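Local coordinates for protein branched-chain alpha-ketoacid decarboxylase (PDB 2VBF) that probably decarboxylates branched-chain and aromatic alpha-keto acids to aldehydes, using thiamine diphosphate and a magnesium ion, at residues 35-46 and 82-93. Residues are numbered along the deposited sequence; the frame is centred on the assembly and turned at random.
Sequences LHELGIEEIFGV and YARTKKAAAFLT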
# COMPACT_ATOMS: atom_id res chain seq x y z
N LEU A 35 -1.93 25.05 -6.99
CA LEU A 35 -2.62 23.85 -7.47
C LEU A 35 -3.81 24.22 -8.37
O LEU A 35 -4.01 23.61 -9.41
CB LEU A 35 -3.07 22.96 -6.31
CG LEU A 35 -1.94 22.40 -5.43
CD1 LEU A 35 -2.58 21.52 -4.35
CD2 LEU A 35 -0.88 21.62 -6.23
N HIS A 36 -4.58 25.22 -7.97
CA HIS A 36 -5.66 25.74 -8.82
C HIS A 36 -5.15 26.19 -10.19
O HIS A 36 -5.76 25.89 -11.21
CB HIS A 36 -6.38 26.90 -8.15
CG HIS A 36 -7.35 27.60 -9.05
ND1 HIS A 36 -8.58 27.07 -9.38
CD2 HIS A 36 -7.27 28.79 -9.69
CE1 HIS A 36 -9.21 27.90 -10.19
NE2 HIS A 36 -8.44 28.95 -10.40
N GLU A 37 -4.02 26.90 -10.22
CA GLU A 37 -3.41 27.34 -11.47
C GLU A 37 -3.08 26.18 -12.40
O GLU A 37 -3.14 26.32 -13.63
CB GLU A 37 -2.11 28.10 -11.23
CG GLU A 37 -2.20 29.45 -10.60
CD GLU A 37 -0.82 30.09 -10.48
OE1 GLU A 37 0.07 29.76 -11.30
OE2 GLU A 37 -0.63 30.91 -9.58
N LEU A 38 -2.70 25.05 -11.81
CA LEU A 38 -2.40 23.83 -12.56
C LEU A 38 -3.65 23.11 -13.09
O LEU A 38 -3.53 22.12 -13.82
CB LEU A 38 -1.59 22.85 -11.70
CG LEU A 38 -0.19 23.30 -11.26
CD1 LEU A 38 0.43 22.28 -10.29
CD2 LEU A 38 0.72 23.53 -12.46
N GLY A 39 -4.85 23.60 -12.74
CA GLY A 39 -6.10 23.03 -13.21
C GLY A 39 -6.69 21.96 -12.30
O GLY A 39 -7.68 21.31 -12.68
N ILE A 40 -6.11 21.79 -11.12
CA ILE A 40 -6.57 20.81 -10.15
C ILE A 40 -7.80 21.37 -9.42
O ILE A 40 -7.74 22.45 -8.83
CB ILE A 40 -5.46 20.41 -9.13
CG1 ILE A 40 -4.24 19.82 -9.87
CG2 ILE A 40 -5.98 19.38 -8.11
CD1 ILE A 40 -2.98 19.72 -9.02
N GLU A 41 -8.88 20.60 -9.46
CA GLU A 41 -10.16 21.00 -8.85
C GLU A 41 -10.60 20.05 -7.73
O GLU A 41 -11.63 20.27 -7.08
CB GLU A 41 -11.22 21.07 -9.95
CG GLU A 41 -10.94 22.19 -10.97
CD GLU A 41 -11.82 22.13 -12.20
OE1 GLU A 41 -12.75 21.31 -12.27
OE2 GLU A 41 -11.57 22.92 -13.14
N GLU A 42 -9.82 18.99 -7.52
CA GLU A 42 -10.13 17.95 -6.54
C GLU A 42 -8.81 17.47 -5.97
O GLU A 42 -7.86 17.31 -6.72
CB GLU A 42 -10.85 16.77 -7.20
CG GLU A 42 -12.35 16.95 -7.45
CD GLU A 42 -12.71 17.63 -8.77
OE1 GLU A 42 -11.87 17.74 -9.69
OE2 GLU A 42 -13.88 18.03 -8.90
N ILE A 43 -8.77 17.23 -4.65
CA ILE A 43 -7.58 16.66 -3.99
C ILE A 43 -7.99 15.38 -3.29
O ILE A 43 -8.98 15.35 -2.55
CB ILE A 43 -6.94 17.65 -2.97
CG1 ILE A 43 -6.50 18.91 -3.71
CG2 ILE A 43 -5.78 17.01 -2.21
CD1 ILE A 43 -5.78 19.95 -2.86
N PHE A 44 -7.21 14.34 -3.53
CA PHE A 44 -7.47 13.03 -2.92
C PHE A 44 -6.62 12.81 -1.68
O PHE A 44 -5.78 13.64 -1.33
CB PHE A 44 -7.25 11.94 -3.96
CG PHE A 44 -8.08 12.14 -5.20
CD1 PHE A 44 -9.43 11.81 -5.19
CD2 PHE A 44 -7.54 12.70 -6.34
CE1 PHE A 44 -10.22 12.02 -6.32
CE2 PHE A 44 -8.31 12.91 -7.48
CZ PHE A 44 -9.66 12.57 -7.47
N GLY A 45 -6.88 11.72 -0.98
CA GLY A 45 -6.02 11.30 0.12
C GLY A 45 -6.74 10.84 1.38
O GLY A 45 -7.92 10.51 1.36
N VAL A 46 -6.00 10.86 2.48
CA VAL A 46 -6.49 10.37 3.76
C VAL A 46 -6.02 11.29 4.86
O VAL A 46 -4.83 11.66 4.91
CB VAL A 46 -6.01 8.92 4.05
CG1 VAL A 46 -6.51 8.42 5.44
CG2 VAL A 46 -6.46 7.95 2.94
N TYR A 82 -6.61 10.62 -12.41
CA TYR A 82 -7.04 12.01 -12.57
C TYR A 82 -6.03 12.79 -13.40
O TYR A 82 -6.42 13.55 -14.29
CB TYR A 82 -7.19 12.63 -11.19
CG TYR A 82 -7.78 14.02 -11.10
CD1 TYR A 82 -9.13 14.22 -10.84
CD2 TYR A 82 -6.97 15.15 -11.19
CE1 TYR A 82 -9.68 15.50 -10.70
CE2 TYR A 82 -7.50 16.43 -11.06
CZ TYR A 82 -8.86 16.60 -10.81
OH TYR A 82 -9.38 17.90 -10.66
N ALA A 83 -4.74 12.57 -13.14
CA ALA A 83 -3.68 13.27 -13.88
C ALA A 83 -3.69 12.91 -15.36
O ALA A 83 -3.47 13.77 -16.21
CB ALA A 83 -2.30 12.97 -13.27
N ARG A 84 -3.95 11.64 -15.67
CA ARG A 84 -4.03 11.20 -17.06
C ARG A 84 -5.08 11.97 -17.87
O ARG A 84 -4.92 12.11 -19.08
CB ARG A 84 -4.28 9.70 -17.15
CG ARG A 84 -3.05 8.93 -16.74
CD ARG A 84 -3.34 7.44 -16.65
NE ARG A 84 -2.20 6.68 -16.16
CZ ARG A 84 -1.58 5.71 -16.83
NH1 ARG A 84 -1.92 5.41 -18.06
NH2 ARG A 84 -0.60 5.03 -16.24
N THR A 85 -6.13 12.44 -17.21
CA THR A 85 -7.23 13.11 -17.87
C THR A 85 -7.23 14.63 -17.67
O THR A 85 -7.41 15.39 -18.65
CB THR A 85 -8.55 12.47 -17.43
OG1 THR A 85 -8.63 11.17 -18.03
CG2 THR A 85 -9.76 13.30 -17.88
N LYS A 86 -7.01 15.06 -16.43
CA LYS A 86 -6.96 16.49 -16.06
C LYS A 86 -5.63 17.14 -16.42
O LYS A 86 -5.55 18.36 -16.58
CB LYS A 86 -7.22 16.66 -14.55
CG LYS A 86 -7.83 18.01 -14.15
CD LYS A 86 -9.35 18.00 -14.35
CE LYS A 86 -10.01 19.28 -13.88
NZ LYS A 86 -11.45 19.26 -14.21
N LYS A 87 -4.58 16.31 -16.53
CA LYS A 87 -3.21 16.72 -16.91
C LYS A 87 -2.43 17.39 -15.75
O LYS A 87 -1.35 17.96 -15.93
CB LYS A 87 -3.22 17.57 -18.21
CG LYS A 87 -3.98 16.91 -19.37
CD LYS A 87 -3.47 15.50 -19.68
CE LYS A 87 -4.25 14.84 -20.81
NZ LYS A 87 -3.68 13.53 -21.15
N ALA A 88 -3.01 17.28 -14.55
CA ALA A 88 -2.34 17.56 -13.29
C ALA A 88 -3.18 16.93 -12.18
O ALA A 88 -4.38 16.77 -12.34
CB ALA A 88 -2.18 19.08 -13.06
N ALA A 89 -2.54 16.58 -11.07
CA ALA A 89 -3.28 16.04 -9.92
C ALA A 89 -2.55 16.28 -8.61
O ALA A 89 -1.36 16.55 -8.59
CB ALA A 89 -3.53 14.56 -10.11
N ALA A 90 -3.29 16.16 -7.52
CA ALA A 90 -2.72 16.21 -6.17
C ALA A 90 -3.43 15.28 -5.19
O ALA A 90 -4.66 15.07 -5.26
CB ALA A 90 -2.74 17.66 -5.63
N PHE A 91 -2.64 14.69 -4.30
CA PHE A 91 -3.21 13.99 -3.15
C PHE A 91 -2.41 14.30 -1.88
O PHE A 91 -1.27 14.73 -1.96
CB PHE A 91 -3.39 12.49 -3.41
CG PHE A 91 -2.10 11.69 -3.43
CD1 PHE A 91 -1.73 10.91 -2.34
CD2 PHE A 91 -1.31 11.66 -4.57
CE1 PHE A 91 -0.56 10.17 -2.36
CE2 PHE A 91 -0.14 10.91 -4.61
CZ PHE A 91 0.23 10.17 -3.50
N LEU A 92 -3.07 14.12 -0.75
CA LEU A 92 -2.58 14.51 0.56
C LEU A 92 -2.49 13.28 1.46
O LEU A 92 -3.48 12.54 1.61
CB LEU A 92 -3.55 15.52 1.18
CG LEU A 92 -3.29 15.99 2.61
CD1 LEU A 92 -1.96 16.73 2.74
CD2 LEU A 92 -4.47 16.85 3.14
N THR A 93 -1.35 13.09 2.11
CA THR A 93 -1.18 11.99 3.06
C THR A 93 -0.59 12.52 4.35
O THR A 93 -0.23 13.70 4.44
CB THR A 93 -0.27 10.89 2.49
OG1 THR A 93 1.03 11.44 2.22
CG2 THR A 93 -0.85 10.32 1.21
O HOH W 1 -4.47 20.77 -16.09
O HOH W 2 -6.10 15.56 -8.10
O HOH W 3 -12.80 17.68 -12.28
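The Phe44 ring turns its edge to a face of the Tyr82 ring in an offset edge-to-face pair, planes at 75°, with Phe44 CE2 3.7 Å from Tyr82 CD1. A water sits over one face of the tyrosine, near the rim, bridging Glu42 O and Ala90 N; at the ring's edge, in plane, lies Glu42 OE1. The pair joins strand 42-45 to the end of helix 72-86; strands 42-45 and 89-93 are parallel neighbours in the six-stranded sheet, order 2-1-3-4-6-5, of the N-terminal thiamine diphosphate-binding domain. With CG anti to the backbone N (chi1 -173°), Tyr82 reaches the start of strand 42-45. Its OH donates to Glu42 OE1 at 2.7 Å, nearly along the carboxylate C-O axis, and accepts from Glu41 N at 3.0 Å. A phenylalanine here would probably leave Glu41 N without its acceptor and Glu42 OE1 without the hydroxyl donor. Lys86 crosses Glu41 at about a right angle, forming a salt bridge whose hydrogen bond, Lys86 NZ to Glu41 OE1 at 3.1 Å, is weak. Ala90 presents its methyl to Leu35 and to Ile40, whose CD1 also packs 3.5 Å from Ala89 C. Strand 42-45 leads on to Val46, which touches thiamine diphosphate and Tyr482 of the second subunit. The backbone ladder runs from Phe44 N to Ala90 O and from Leu92 N to Phe44 O, ending with Val46 N 3.2 Å from Leu92 O.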